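Long-range contacts in cyclic nucleotide-binding protein (Brucella abortus biovar 1, PDB 5D1I), which is of unknown function but has a cyclic nucleotide-binding-like beta-barrel fold and, judged from its family, may act as a DNA-binding transcription factor: residues D14-G19 / L32-A36; A39-L44 / E110-I116; S56-A60 / G91-L95; G66-H72 / T103-V109. All coordinates share one frame; numbering follows the deposited sequence.

Interaction 1: D14-G19 / L32-A36; sequences DIRILG and LRLLA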
loop_
_atom_site.group_PDB
_atom_site.type_symbol
_atom_site.label_atom_id
_atom_site.label_comp_id
_atom_site.label_asym_id
_atom_site.label_seq_id
_atom_site.Cartn_x
_atom_site.Cartn_y
_atom_site.Cartn_z
ATOM N N ASP A 14 9.930 -11.016 1.034
ATOM C CA ASP A 14 9.242 -10.427 -0.114
ATOM C C ASP A 14 7.736 -10.620 -0.025
ATOM O O ASP A 14 6.965 -9.674 -0.191
ATOM C CB ASP A 14 9.758 -11.029 -1.422
ATOM C CG ASP A 14 11.180 -10.626 -1.725
ATOM O OD1 ASP A 14 11.691 -9.700 -1.058
ATOM O OD2 ASP A 14 11.789 -11.222 -2.636
ATOM N N ILE A 15 7.326 -11.857 0.231
ATOM C CA ILE A 15 5.914 -12.189 0.364
ATOM C C ILE A 15 5.243 -11.351 1.453
ATOM O O ILE A 15 4.165 -10.798 1.238
ATOM C CB ILE A 15 5.723 -13.683 0.663
ATOM C CG1 ILE A 15 6.132 -14.517 -0.559
ATOM C CG2 ILE A 15 4.281 -13.971 1.056
ATOM C CD1 ILE A 15 5.994 -16.008 -0.357
ATOM N N ARG A 16 5.886 -11.242 2.612
ATOM C CA ARG A 16 5.321 -10.458 3.707
ATOM C C ARG A 16 5.153 -8.999 3.303
ATOM O O ARG A 16 4.112 -8.394 3.556
ATOM C CB ARG A 16 6.193 -10.545 4.963
ATOM C CG ARG A 16 5.536 -9.910 6.183
ATOM C CD ARG A 16 6.543 -9.536 7.262
ATOM N NE ARG A 16 7.567 -8.617 6.770
ATOM C CZ ARG A 16 7.394 -7.308 6.608
ATOM N NH1 ARG A 16 6.225 -6.742 6.889
ATOM N NH2 ARG A 16 8.391 -6.561 6.155
ATOM N N ILE A 17 6.180 -8.443 2.668
ATOM C CA ILE A 17 6.150 -7.046 2.246
ATOM C C ILE A 17 5.047 -6.805 1.219
ATOM O O ILE A 17 4.260 -5.867 1.351
ATOM C CB ILE A 17 7.504 -6.605 1.646
ATOM C CG1 ILE A 17 8.572 -6.522 2.736
ATOM C CG2 ILE A 17 7.373 -5.256 0.968
ATOM C CD1 ILE A 17 9.910 -6.031 2.231
ATOM N N LEU A 18 4.986 -7.664 0.207
ATOM C CA LEU A 18 3.981 -7.532 -0.844
ATOM C C LEU A 18 2.571 -7.662 -0.284
ATOM O O LEU A 18 1.630 -7.077 -0.814
ATOM C CB LEU A 18 4.207 -8.577 -1.937
ATOM C CG LEU A 18 5.458 -8.398 -2.800
ATOM C CD1 LEU A 18 5.658 -9.609 -3.686
ATOM C CD2 LEU A 18 5.365 -7.137 -3.643
ATOM N N GLY A 19 2.435 -8.427 0.795
ATOM C CA GLY A 19 1.142 -8.658 1.415
ATOM C C GLY A 19 0.574 -7.461 2.158
ATOM O O GLY A 19 -0.589 -7.471 2.549
ATOM N N LEU A 32 0.600 -14.400 -3.749
ATOM C CA LEU A 32 1.699 -13.538 -3.321
ATOM C C LEU A 32 3.043 -14.140 -3.714
ATOM O O LEU A 32 3.972 -13.424 -4.089
ATOM C CB LEU A 32 1.648 -13.308 -1.806
ATOM C CG LEU A 32 0.505 -12.432 -1.295
ATOM C CD1 LEU A 32 0.514 -12.393 0.221
ATOM C CD2 LEU A 32 0.607 -11.024 -1.874
ATOM N N ARG A 33 3.132 -15.462 -3.623
ATOM C CA ARG A 33 4.329 -16.196 -4.013
ATOM C C ARG A 33 4.608 -16.036 -5.507
ATOM O O ARG A 33 5.738 -15.748 -5.907
ATOM C CB ARG A 33 4.181 -17.679 -3.660
ATOM C CG ARG A 33 5.465 -18.483 -3.783
ATOM C CD ARG A 33 5.282 -19.890 -3.234
ATOM N NE ARG A 33 4.465 -19.898 -2.022
ATOM C CZ ARG A 33 4.930 -19.670 -0.797
ATOM N NH1 ARG A 33 4.105 -19.699 0.241
ATOM N NH2 ARG A 33 6.218 -19.412 -0.606
ATOM N N LEU A 34 3.576 -16.241 -6.322
ATOM C CA LEU A 34 3.666 -16.009 -7.761
ATOM C C LEU A 34 4.167 -14.604 -8.049
ATOM O O LEU A 34 5.044 -14.397 -8.889
ATOM C CB LEU A 34 2.306 -16.211 -8.428
ATOM C CG LEU A 34 1.889 -17.613 -8.860
ATOM C CD1 LEU A 34 0.598 -17.536 -9.662
ATOM C CD2 LEU A 34 2.991 -18.270 -9.675
ATOM N N LEU A 35 3.592 -13.641 -7.336
ATOM C CA LEU A 35 3.969 -12.245 -7.470
ATOM C C LEU A 35 5.431 -12.026 -7.107
ATOM O O LEU A 35 6.153 -11.313 -7.803
ATOM C CB LEU A 35 3.072 -11.380 -6.588
ATOM C CG LEU A 35 3.113 -9.876 -6.822
ATOM C CD1 LEU A 35 2.559 -9.541 -8.198
ATOM C CD2 LEU A 35 2.327 -9.174 -5.730
ATOM N N ALA A 36 5.866 -12.643 -6.015
ATOM C CA ALA A 36 7.244 -12.498 -5.567
ATOM C C ALA A 36 8.206 -13.105 -6.583
ATOM O O ALA A 36 9.287 -12.569 -6.814
ATOM C CB ALA A 36 7.431 -13.138 -4.205
#
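Ile15 and Leu32 mark the nearest backbone approach between helices 14-18 and 32-36, whose axes come within 9.1 Å and are inclined at 110°, with 5.8 Å from Ile15 CA to Leu32 CA. No hydrogen bond crosses the gap; carbon packing joins the two. Ile15 enters with both branches. Its CG2, anti to the backbone N, lies 3.9 Å from Leu32 CB, while CG1, anti to the carbonyl carbon (chi1 -68°), carries CD1 over one face of the Arg33 guanidinium, 3.4 Å from NH2 of Arg33. Arg33 bends at its third torsion, which brings the flat group back over the isoleucine instead of straight out from the helix. One turn further along, Leu18 inserts CD1 between Leu35 and Ala36, 3.9 Å from Leu35 CD2 and 3.8 Å from Ala36 CA. Ala36 CB also meets Ile15 CG1, so one methyl touches two side chains of the facing helix. These are the two helices that precede strand 40-44 of the cyclic nucleotide-binding-like beta-barrel, and they lie against two of its other strands: Leu18 reaches Ile62 of strand 56-63, and Leu35 touches Ile116 of strand 111-117. Gly19 CA sits 4.0 Å from Leu32 CD1, so the leucine methyls lie against bare backbone. The Gly19 carbonyl accepts a hydrogen bond from Arg82 of the second subunit, which also packs on Leu32. Asp14 adds its CB to Ala36 CB, and its carboxylate turns to a salt bridge with Arg41.

Interaction 2: A39-L44 / E110-I116; sequences AERLVL and ETEVIRI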
loop_
_atom_site.group_PDB
_atom_site.type_symbol
_atom_site.label_atom_id
_atom_site.label_comp_id
_atom_site.label_asym_id
_atom_site.label_seq_id
_atom_site.Cartn_x
_atom_site.Cartn_y
_atom_site.Cartn_z
ATOM N N ALA A 39 8.179 -10.885 -9.817
ATOM C CA ALA A 39 8.786 -9.587 -9.569
ATOM C C ALA A 39 10.237 -9.533 -10.027
ATOM O O ALA A 39 10.917 -10.554 -10.084
ATOM C CB ALA A 39 8.697 -9.258 -8.103
ATOM N N GLU A 40 10.703 -8.333 -10.355
ATOM C CA GLU A 40 12.110 -8.114 -10.673
ATOM C C GLU A 40 12.791 -7.355 -9.538
ATOM O O GLU A 40 12.277 -6.342 -9.064
ATOM C CB GLU A 40 12.254 -7.346 -11.991
ATOM C CG GLU A 40 13.687 -7.195 -12.479
ATOM C CD GLU A 40 13.808 -6.256 -13.667
ATOM O OE1 GLU A 40 14.836 -6.322 -14.377
ATOM O OE2 GLU A 40 12.883 -5.447 -13.890
ATOM N N ARG A 41 13.942 -7.855 -9.098
ATOM C CA ARG A 41 14.717 -7.207 -8.044
ATOM C C ARG A 41 15.734 -6.238 -8.629
ATOM O O ARG A 41 16.503 -6.601 -9.516
ATOM C CB ARG A 41 15.438 -8.249 -7.187
ATOM C CG ARG A 41 14.557 -8.982 -6.193
ATOM C CD ARG A 41 14.477 -8.225 -4.880
ATOM N NE ARG A 41 14.207 -9.115 -3.754
ATOM C CZ ARG A 41 14.255 -8.737 -2.483
ATOM N NH1 ARG A 41 14.568 -7.487 -2.175
ATOM N NH2 ARG A 41 14.004 -9.607 -1.515
ATOM N N LEU A 42 15.748 -5.009 -8.125
ATOM C CA LEU A 42 16.694 -4.007 -8.605
ATOM C C LEU A 42 17.494 -3.409 -7.461
ATOM O O LEU A 42 16.938 -3.048 -6.427
ATOM C CB LEU A 42 15.965 -2.892 -9.356
ATOM C CG LEU A 42 15.304 -3.253 -10.684
ATOM C CD1 LEU A 42 14.559 -2.054 -11.250
ATOM C CD2 LEU A 42 16.348 -3.753 -11.668
ATOM N N VAL A 43 18.804 -3.300 -7.649
ATOM C CA VAL A 43 19.643 -2.609 -6.681
ATOM C C VAL A 43 19.988 -1.223 -7.210
ATOM O O VAL A 43 20.615 -1.087 -8.261
ATOM C CB VAL A 43 20.930 -3.390 -6.376
ATOM C CG1 VAL A 43 21.852 -2.561 -5.501
ATOM C CG2 VAL A 43 20.593 -4.707 -5.696
ATOM N N LEU A 44 19.559 -0.199 -6.480
ATOM C CA LEU A 44 19.752 1.182 -6.895
ATOM C C LEU A 44 20.894 1.823 -6.129
ATOM O O LEU A 44 20.858 1.893 -4.901
ATOM C CB LEU A 44 18.473 1.997 -6.680
ATOM C CG LEU A 44 17.160 1.390 -7.177
ATOM C CD1 LEU A 44 15.989 2.271 -6.784
ATOM C CD2 LEU A 44 17.193 1.180 -8.682
ATOM N N GLU A 110 22.086 3.380 -1.121
ATOM C CA GLU A 110 21.876 2.136 -1.854
ATOM C C GLU A 110 20.542 1.539 -1.435
ATOM O O GLU A 110 20.293 1.328 -0.251
ATOM C CB GLU A 110 23.001 1.132 -1.618
ATOM C CG GLU A 110 22.792 -0.159 -2.394
ATOM C CD GLU A 110 23.924 -1.142 -2.219
ATOM O OE1 GLU A 110 24.921 -1.030 -2.960
ATOM O OE2 GLU A 110 23.815 -2.027 -1.346
ATOM N N THR A 111 19.682 1.298 -2.416
ATOM C CA THR A 111 18.290 0.947 -2.159
ATOM C C THR A 111 17.868 -0.245 -3.006
ATOM O O THR A 111 18.166 -0.309 -4.200
ATOM C CB THR A 111 17.361 2.147 -2.442
ATOM O OG1 THR A 111 17.695 3.220 -1.555
ATOM C CG2 THR A 111 15.892 1.778 -2.253
ATOM N N GLU A 112 17.184 -1.193 -2.379
ATOM C CA GLU A 112 16.707 -2.368 -3.084
ATOM C C GLU A 112 15.202 -2.320 -3.222
ATOM O O GLU A 112 14.481 -2.150 -2.237
ATOM C CB GLU A 112 17.135 -3.646 -2.364
ATOM C CG GLU A 112 16.538 -4.899 -2.966
ATOM C CD GLU A 112 17.380 -6.128 -2.706
ATOM O OE1 GLU A 112 16.806 -7.234 -2.649
ATOM O OE2 GLU A 112 18.615 -5.989 -2.572
ATOM N N VAL A 113 14.730 -2.459 -4.455
ATOM C CA VAL A 113 13.305 -2.390 -4.731
ATOM C C VAL A 113 12.817 -3.628 -5.470
ATOM O O VAL A 113 13.579 -4.305 -6.159
ATOM C CB VAL A 113 12.941 -1.141 -5.563
ATOM C CG1 VAL A 113 13.265 0.135 -4.796
ATOM C CG2 VAL A 113 13.659 -1.165 -6.906
ATOM N N ILE A 114 11.534 -3.912 -5.305
ATOM C CA ILE A 114 10.855 -4.955 -6.050
ATOM C C ILE A 114 10.037 -4.296 -7.153
ATOM O O ILE A 114 9.200 -3.442 -6.869
ATOM C CB ILE A 114 9.936 -5.784 -5.135
ATOM C CG1 ILE A 114 10.765 -6.700 -4.236
ATOM C CG2 ILE A 114 8.944 -6.578 -5.953
ATOM C CD1 ILE A 114 9.955 -7.378 -3.154
ATOM N N ARG A 115 10.288 -4.663 -8.407
ATOM C CA ARG A 115 9.535 -4.083 -9.512
ATOM C C ARG A 115 8.431 -5.015 -9.988
ATOM O O ARG A 115 8.689 -6.150 -10.384
ATOM C CB ARG A 115 10.451 -3.742 -10.686
ATOM C CG ARG A 115 9.738 -2.999 -11.808
ATOM C CD ARG A 115 10.621 -2.850 -13.045
ATOM N NE ARG A 115 10.706 -4.092 -13.804
ATOM C CZ ARG A 115 9.933 -4.386 -14.845
ATOM N NH1 ARG A 115 9.021 -3.518 -15.265
ATOM N NH2 ARG A 115 10.075 -5.545 -15.474
ATOM N N ILE A 116 7.199 -4.524 -9.947
ATOM C CA ILE A 116 6.056 -5.293 -10.409
ATOM C C ILE A 116 5.551 -4.703 -11.707
ATOM O O ILE A 116 5.053 -3.579 -11.725
ATOM C CB ILE A 116 4.906 -5.300 -9.382
ATOM C CG1 ILE A 116 5.408 -5.710 -8.001
ATOM C CG2 ILE A 116 3.785 -6.227 -9.847
ATOM C CD1 ILE A 116 5.819 -7.149 -7.916
#
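Ala39 presses its CB against Ile114 CG2 at 3.4 Å, a tight carbon contact, and the same methyl meets Ile116 CD1, so it bridges two residues of the facing strand just before strand 40-44 begins. Glu40, extended with CG anti to the backbone N (chi1 -174°), holds out OE2 to Arg115 NE at 2.6 Å in a salt bridge; the Arg115 chain bends at its third torsion and presents the guanidinium edge to the oxygen, which lies 22° out of the guanidinium plane, with NE nearly along the C-O axis and NH2 adding a weak bond. The two planes stand 77° apart, and one carboxylate oxygen takes both bonds. These strands, 40-44 and 111-116, pair antiparallel in the barrel of the cyclic nucleotide-binding-like domain, with Glu40, Leu42 and Leu44 in hydrogen-bonded pairs with Arg115, Val113 and Thr111 respectively. Backbone bonds are straight, Leu44 N to Thr111 O being 2.7 Å. On the face of Leu42 and Leu44, Leu42 CB lies 3.8 Å from Val113 CG2, and the Leu44 and Val113 side chains cross at about a right angle, CD1 of Leu44 reaching CG1 of Val113. The other face carries Arg41, bent at its second torsion, with CD 4.1 Å from Ile114 CG1; its guanidinium lies near the Glu112 carboxylate, though the places of Arg41 NH1 and Glu112 OE1 are doubtful, and Asp14 is a second partner. Val43 CG1 rests on Glu110 CG at 4.0 Å.

Interaction 3: S56-A60 / G91-L95; sequences SADCA and GEMAL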
loop_
_atom_site.group_PDB
_atom_site.type_symbol
_atom_site.label_atom_id
_atom_site.label_comp_id
_atom_site.label_asym_id
_atom_site.label_seq_id
_atom_site.Cartn_x
_atom_site.Cartn_y
_atom_site.Cartn_z
ATOM N N SER A 56 5.697 8.139 -18.601
ATOM C CA SER A 56 4.695 7.084 -18.669
ATOM C C SER A 56 5.081 5.945 -17.728
ATOM O O SER A 56 6.258 5.598 -17.609
ATOM C CB SER A 56 4.538 6.574 -20.102
ATOM O OG SER A 56 3.352 5.812 -20.234
ATOM N N ALA A 57 4.090 5.378 -17.049
ATOM C CA ALA A 57 4.346 4.388 -16.006
ATOM C C ALA A 57 3.617 3.074 -16.273
ATOM O O ALA A 57 2.400 3.059 -16.441
ATOM C CB ALA A 57 3.942 4.943 -14.659
ATOM N N ASP A 58 4.365 1.973 -16.302
ATOM C CA ASP A 58 3.782 0.661 -16.577
ATOM C C ASP A 58 4.147 -0.356 -15.504
ATOM O O ASP A 58 3.979 -1.562 -15.690
ATOM C CB ASP A 58 4.226 0.149 -17.953
ATOM C CG ASP A 58 5.737 0.009 -18.077
ATOM O OD1 ASP A 58 6.455 0.170 -17.066
ATOM O OD2 ASP A 58 6.213 -0.276 -19.197
ATOM N N CYS A 59 4.660 0.133 -14.381
ATOM C CA CYS A 59 5.091 -0.759 -13.317
ATOM C C CYS A 59 5.149 -0.038 -11.989
ATOM O O CYS A 59 5.229 1.189 -11.940
ATOM C CB CYS A 59 6.460 -1.358 -13.638
ATOM S SG CYS A 59 7.804 -0.149 -13.628
ATOM N N ALA A 60 5.118 -0.818 -10.914
ATOM C CA ALA A 60 5.224 -0.287 -9.568
ATOM C C ALA A 60 6.505 -0.775 -8.918
ATOM O O ALA A 60 6.996 -1.863 -9.223
ATOM C CB ALA A 60 4.014 -0.693 -8.733
ATOM N N GLY A 91 3.930 4.019 -7.785
ATOM C CA GLY A 91 3.285 3.683 -9.041
ATOM C C GLY A 91 2.276 2.552 -8.947
ATOM O O GLY A 91 2.048 1.843 -9.926
ATOM N N GLU A 92 1.660 2.385 -7.779
ATOM C CA GLU A 92 0.658 1.335 -7.600
ATOM C C GLU A 92 -0.487 1.471 -8.600
ATOM O O GLU A 92 -0.992 0.475 -9.116
ATOM C CB GLU A 92 0.094 1.355 -6.178
ATOM C CG GLU A 92 -0.800 0.157 -5.860
ATOM C CD GLU A 92 -1.476 0.286 -4.511
ATOM O OE1 GLU A 92 -2.013 1.371 -4.225
ATOM O OE2 GLU A 92 -1.471 -0.690 -3.737
HETATM N N MSE A 93 -0.885 2.711 -8.875
HETATM C CA MSE A 93 -1.997 2.972 -9.785
HETATM C C MSE A 93 -1.669 2.588 -11.227
HETATM O O MSE A 93 -2.569 2.356 -12.038
HETATM C CB MSE A 93 -2.404 4.445 -9.720
HETATM C CG MSE A 93 -3.068 4.855 -8.417
HETATM SE SE MSE A 93 -4.605 3.736 -7.977
HETATM C CE MSE A 93 -3.829 2.711 -6.514
ATOM N N ALA A 94 -0.383 2.529 -11.552
ATOM C CA ALA A 94 0.033 2.160 -12.902
ATOM C C ALA A 94 -0.382 0.732 -13.234
ATOM O O ALA A 94 -0.523 0.380 -14.399
ATOM C CB ALA A 94 1.533 2.323 -13.064
ATOM N N LEU A 95 -0.589 -0.080 -12.200
ATOM C CA LEU A 95 -0.931 -1.486 -12.379
ATOM C C LEU A 95 -2.371 -1.674 -12.834
ATOM O O LEU A 95 -2.723 -2.724 -13.379
ATOM C CB LEU A 95 -0.704 -2.262 -11.077
ATOM C CG LEU A 95 0.727 -2.347 -10.542
ATOM C CD1 LEU A 95 0.761 -3.153 -9.255
ATOM C CD2 LEU A 95 1.658 -2.951 -11.574
#
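Ala57 and Ala94 meet methyl to methyl, CB to CB at 3.9 Å, which sets residues 56-60, the broken start of strand 56-63, against the short 3-10 turn of residues 92-95 with no hydrogen bond between the segments. A second apolar pair lies at Ala60, whose CB is 4.1 Å from Leu95 CG. Leu95 sends CG anti to its carbonyl carbon (chi1 -63°), which turns the isobutyl group alongside the strand, with CD2 brought 4.1 Å from Ala60 N. The remaining contacts are of methyls on carbonyls. Ala94 CB sits 3.6 Å from Ala57 O, and Ala60 CB comes 3.4 Å from Gly91 O. That last oxygen is also the acceptor for Ala94 N at 3.0 Å, a bond within the turn that fixes the carbonyl over which Ala60 lies. Gly91 has backbone angles (phi 84°, psi 28°) and a position beside the Cys59 carbonyl that leave no room for a side chain, so the chain can enter the 3-10 turn hard against the strand. Gly91 N bonds Glu25 of the second subunit. In cyclic nucleotide-binding domains the short helix and loop between the barrel strands here is the phosphate-binding cassette, to which the Gly-Glu-Met-Ala-Leu run, its methionine present as selenomethionine, probably corresponds. The turn follows strand 89-90, rests on strand 56-63, and is flanked by strand 99-100 through Thr99 and by helix 118-124 through Phe121.

Interaction 4: G66-H72 / T103-V109; sequences GTITLFH and TGAVADV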
loop_
_atom_site.group_PDB
_atom_site.type_symbol
_atom_site.label_atom_id
_atom_site.label_comp_id
_atom_site.label_asym_id
_atom_site.label_seq_id
_atom_site.Cartn_x
_atom_site.Cartn_y
_atom_site.Cartn_z
ATOM N N GLY A 66 16.474 0.610 2.094
ATOM C CA GLY A 66 17.016 1.852 1.572
ATOM C C GLY A 66 16.091 3.043 1.724
ATOM O O GLY A 66 15.047 2.961 2.374
ATOM N N THR A 67 16.481 4.161 1.120
ATOM C CA THR A 67 15.712 5.394 1.222
ATOM C C THR A 67 15.654 6.108 -0.121
ATOM O O THR A 67 16.672 6.272 -0.803
ATOM C CB THR A 67 16.307 6.356 2.277
ATOM O OG1 THR A 67 16.494 5.661 3.515
ATOM C CG2 THR A 67 15.386 7.544 2.498
ATOM N N ILE A 68 14.455 6.537 -0.486
ATOM C CA ILE A 68 14.223 7.246 -1.729
ATOM C C ILE A 68 13.564 8.586 -1.432
ATOM O O ILE A 68 12.580 8.649 -0.697
ATOM C CB ILE A 68 13.335 6.422 -2.683
ATOM C CG1 ILE A 68 14.141 5.284 -3.310
ATOM C CG2 ILE A 68 12.723 7.305 -3.762
ATOM C CD1 ILE A 68 13.297 4.316 -4.117
ATOM N N THR A 69 14.120 9.659 -1.983
ATOM C CA THR A 69 13.499 10.970 -1.865
ATOM C C THR A 69 12.556 11.230 -3.035
ATOM O O THR A 69 12.950 11.114 -4.199
ATOM C CB THR A 69 14.554 12.085 -1.798
ATOM O OG1 THR A 69 15.265 11.981 -0.563
ATOM C CG2 THR A 69 13.897 13.452 -1.875
ATOM N N LEU A 70 11.307 11.561 -2.718
ATOM C CA LEU A 70 10.330 11.961 -3.721
ATOM C C LEU A 70 10.388 13.468 -3.897
ATOM O O LEU A 70 10.484 14.203 -2.917
ATOM C CB LEU A 70 8.919 11.536 -3.313
ATOM C CG LEU A 70 8.702 10.066 -2.958
ATOM C CD1 LEU A 70 7.233 9.818 -2.645
ATOM C CD2 LEU A 70 9.169 9.165 -4.091
ATOM N N PHE A 71 10.325 13.937 -5.137
ATOM C CA PHE A 71 10.462 15.365 -5.385
ATOM C C PHE A 71 9.647 15.836 -6.584
ATOM O O PHE A 71 9.210 15.032 -7.407
ATOM C CB PHE A 71 11.942 15.728 -5.585
ATOM C CG PHE A 71 12.611 14.989 -6.719
ATOM C CD1 PHE A 71 12.553 15.478 -8.018
ATOM C CD2 PHE A 71 13.311 13.819 -6.484
ATOM C CE1 PHE A 71 13.173 14.803 -9.058
ATOM C CE2 PHE A 71 13.929 13.141 -7.519
ATOM C CZ PHE A 71 13.863 13.633 -8.805
ATOM N N HIS A 72 9.440 17.146 -6.664
ATOM C CA HIS A 72 8.821 17.758 -7.832
ATOM C C HIS A 72 9.862 18.555 -8.599
ATOM O O HIS A 72 10.718 19.196 -7.995
ATOM C CB HIS A 72 7.655 18.665 -7.430
ATOM C CG HIS A 72 6.408 17.920 -7.067
ATOM N ND1 HIS A 72 5.816 17.006 -7.912
ATOM C CD2 HIS A 72 5.637 17.957 -5.954
ATOM C CE1 HIS A 72 4.738 16.508 -7.333
ATOM N NE2 HIS A 72 4.606 17.067 -6.144
ATOM N N THR A 103 5.576 11.974 -9.256
ATOM C CA THR A 103 6.734 12.690 -8.724
ATOM C C THR A 103 8.019 12.183 -9.354
ATOM O O THR A 103 8.018 11.186 -10.075
ATOM C CB THR A 103 6.869 12.518 -7.202
ATOM O OG1 THR A 103 7.468 11.246 -6.932
ATOM C CG2 THR A 103 5.508 12.591 -6.511
ATOM N N GLY A 104 9.120 12.867 -9.069
ATOM C CA GLY A 104 10.431 12.309 -9.336
ATOM C C GLY A 104 10.789 11.424 -8.158
ATOM O O GLY A 104 10.130 11.476 -7.119
ATOM N N ALA A 105 11.818 10.602 -8.317
ATOM C CA ALA A 105 12.284 9.732 -7.243
ATOM C C ALA A 105 13.758 9.419 -7.427
ATOM O O ALA A 105 14.173 8.995 -8.501
ATOM C CB ALA A 105 11.475 8.451 -7.203
ATOM N N VAL A 106 14.544 9.629 -6.376
ATOM C CA VAL A 106 15.971 9.338 -6.410
ATOM C C VAL A 106 16.381 8.586 -5.146
ATOM O O VAL A 106 15.908 8.890 -4.051
ATOM C CB VAL A 106 16.808 10.634 -6.556
ATOM C CG1 VAL A 106 16.551 11.578 -5.390
ATOM C CG2 VAL A 106 18.295 10.317 -6.675
ATOM N N ALA A 107 17.240 7.586 -5.305
ATOM C CA ALA A 107 17.765 6.850 -4.164
ATOM C C ALA A 107 18.751 7.710 -3.388
ATOM O O ALA A 107 19.737 8.184 -3.950
ATOM C CB ALA A 107 18.434 5.561 -4.620
ATOM N N ASP A 108 18.481 7.913 -2.101
ATOM C CA ASP A 108 19.391 8.653 -1.229
ATOM C C ASP A 108 20.604 7.808 -0.883
ATOM O O ASP A 108 21.729 8.297 -0.836
ATOM C CB ASP A 108 18.685 9.085 0.056
ATOM C CG ASP A 108 17.479 9.959 -0.209
ATOM O OD1 ASP A 108 17.460 10.645 -1.250
ATOM O OD2 ASP A 108 16.549 9.963 0.622
ATOM N N VAL A 109 20.354 6.534 -0.613
ATOM C CA VAL A 109 21.408 5.577 -0.312
ATOM C C VAL A 109 21.173 4.348 -1.175
ATOM O O VAL A 109 20.166 4.283 -1.887
ATOM C CB VAL A 109 21.418 5.185 1.173
ATOM C CG1 VAL A 109 21.714 6.399 2.042
ATOM C CG2 VAL A 109 20.086 4.561 1.559
#
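Gly104 O is gripped by two donors, Phe71 N at 3.2 Å and Thr103 OG1 at 2.7 Å, which reach it from opposite faces of its carbonyl plane. Phe71 O in turn takes Gly104 N at 2.7 Å, closing the hydrogen-bonded pair at this end of the antiparallel strands 68-72 and 104-107. With CG wedged between backbone N and carbonyl carbon (chi1 58°), the Phe71 ring folds across to the facing strand and lies over Gly104, whose CA stands 3.8 Å from the ring centroid, 16° off the normal: a CH-pi contact that the absence of a side chain on Gly104 makes possible. CE2 of the same ring meets Val106 CG1 obliquely at 3.7 Å. Two residues back along the strand, the Thr69 and Asp108 side chains cross at about a right angle; Thr69 OG1 lies 2.7 Å from both OD1 and OD2 of Asp108. Asp108 also gives its backbone N to Thr67 O, extending the pairing by one residue beyond the strand. On the opposite face Ala105 CB fits between two branched chains, 3.8 Å from Ile68 CG2 and 3.9 Å from Leu70 CD2. His72 bonds Glu53 through ND1. Strand 77-84 continues the sheet beyond 68-74, and 49-51 flanks 104-107, giving the four-stranded antiparallel sheet that forms one side of the jelly-roll beta-barrel of cyclic nucleotide-binding-like domains in the cupin clan.

From the N terminus, interaction 1 closes first: helices 11-18 and 29-38 pack within a short loop, in series with all that follows. Helix 29-38 runs straight into strand 40-44, where interaction 2 opens; it closes only near the C-terminal end and so encloses interactions 3 and 4. Inside it, interactions 3 and 4 cross, their segments alternating along the chain, so neither loop is closed before the other opens. Interaction 1 touches interaction 2 through the Asp14 to Arg41 salt bridge, interaction 3 meets strand 111-117 by backbone bonding at Ala60, and Thr111 lies beside Thr67 of interaction 4. Interactions 1, 3 and 4 also touch the second subunit.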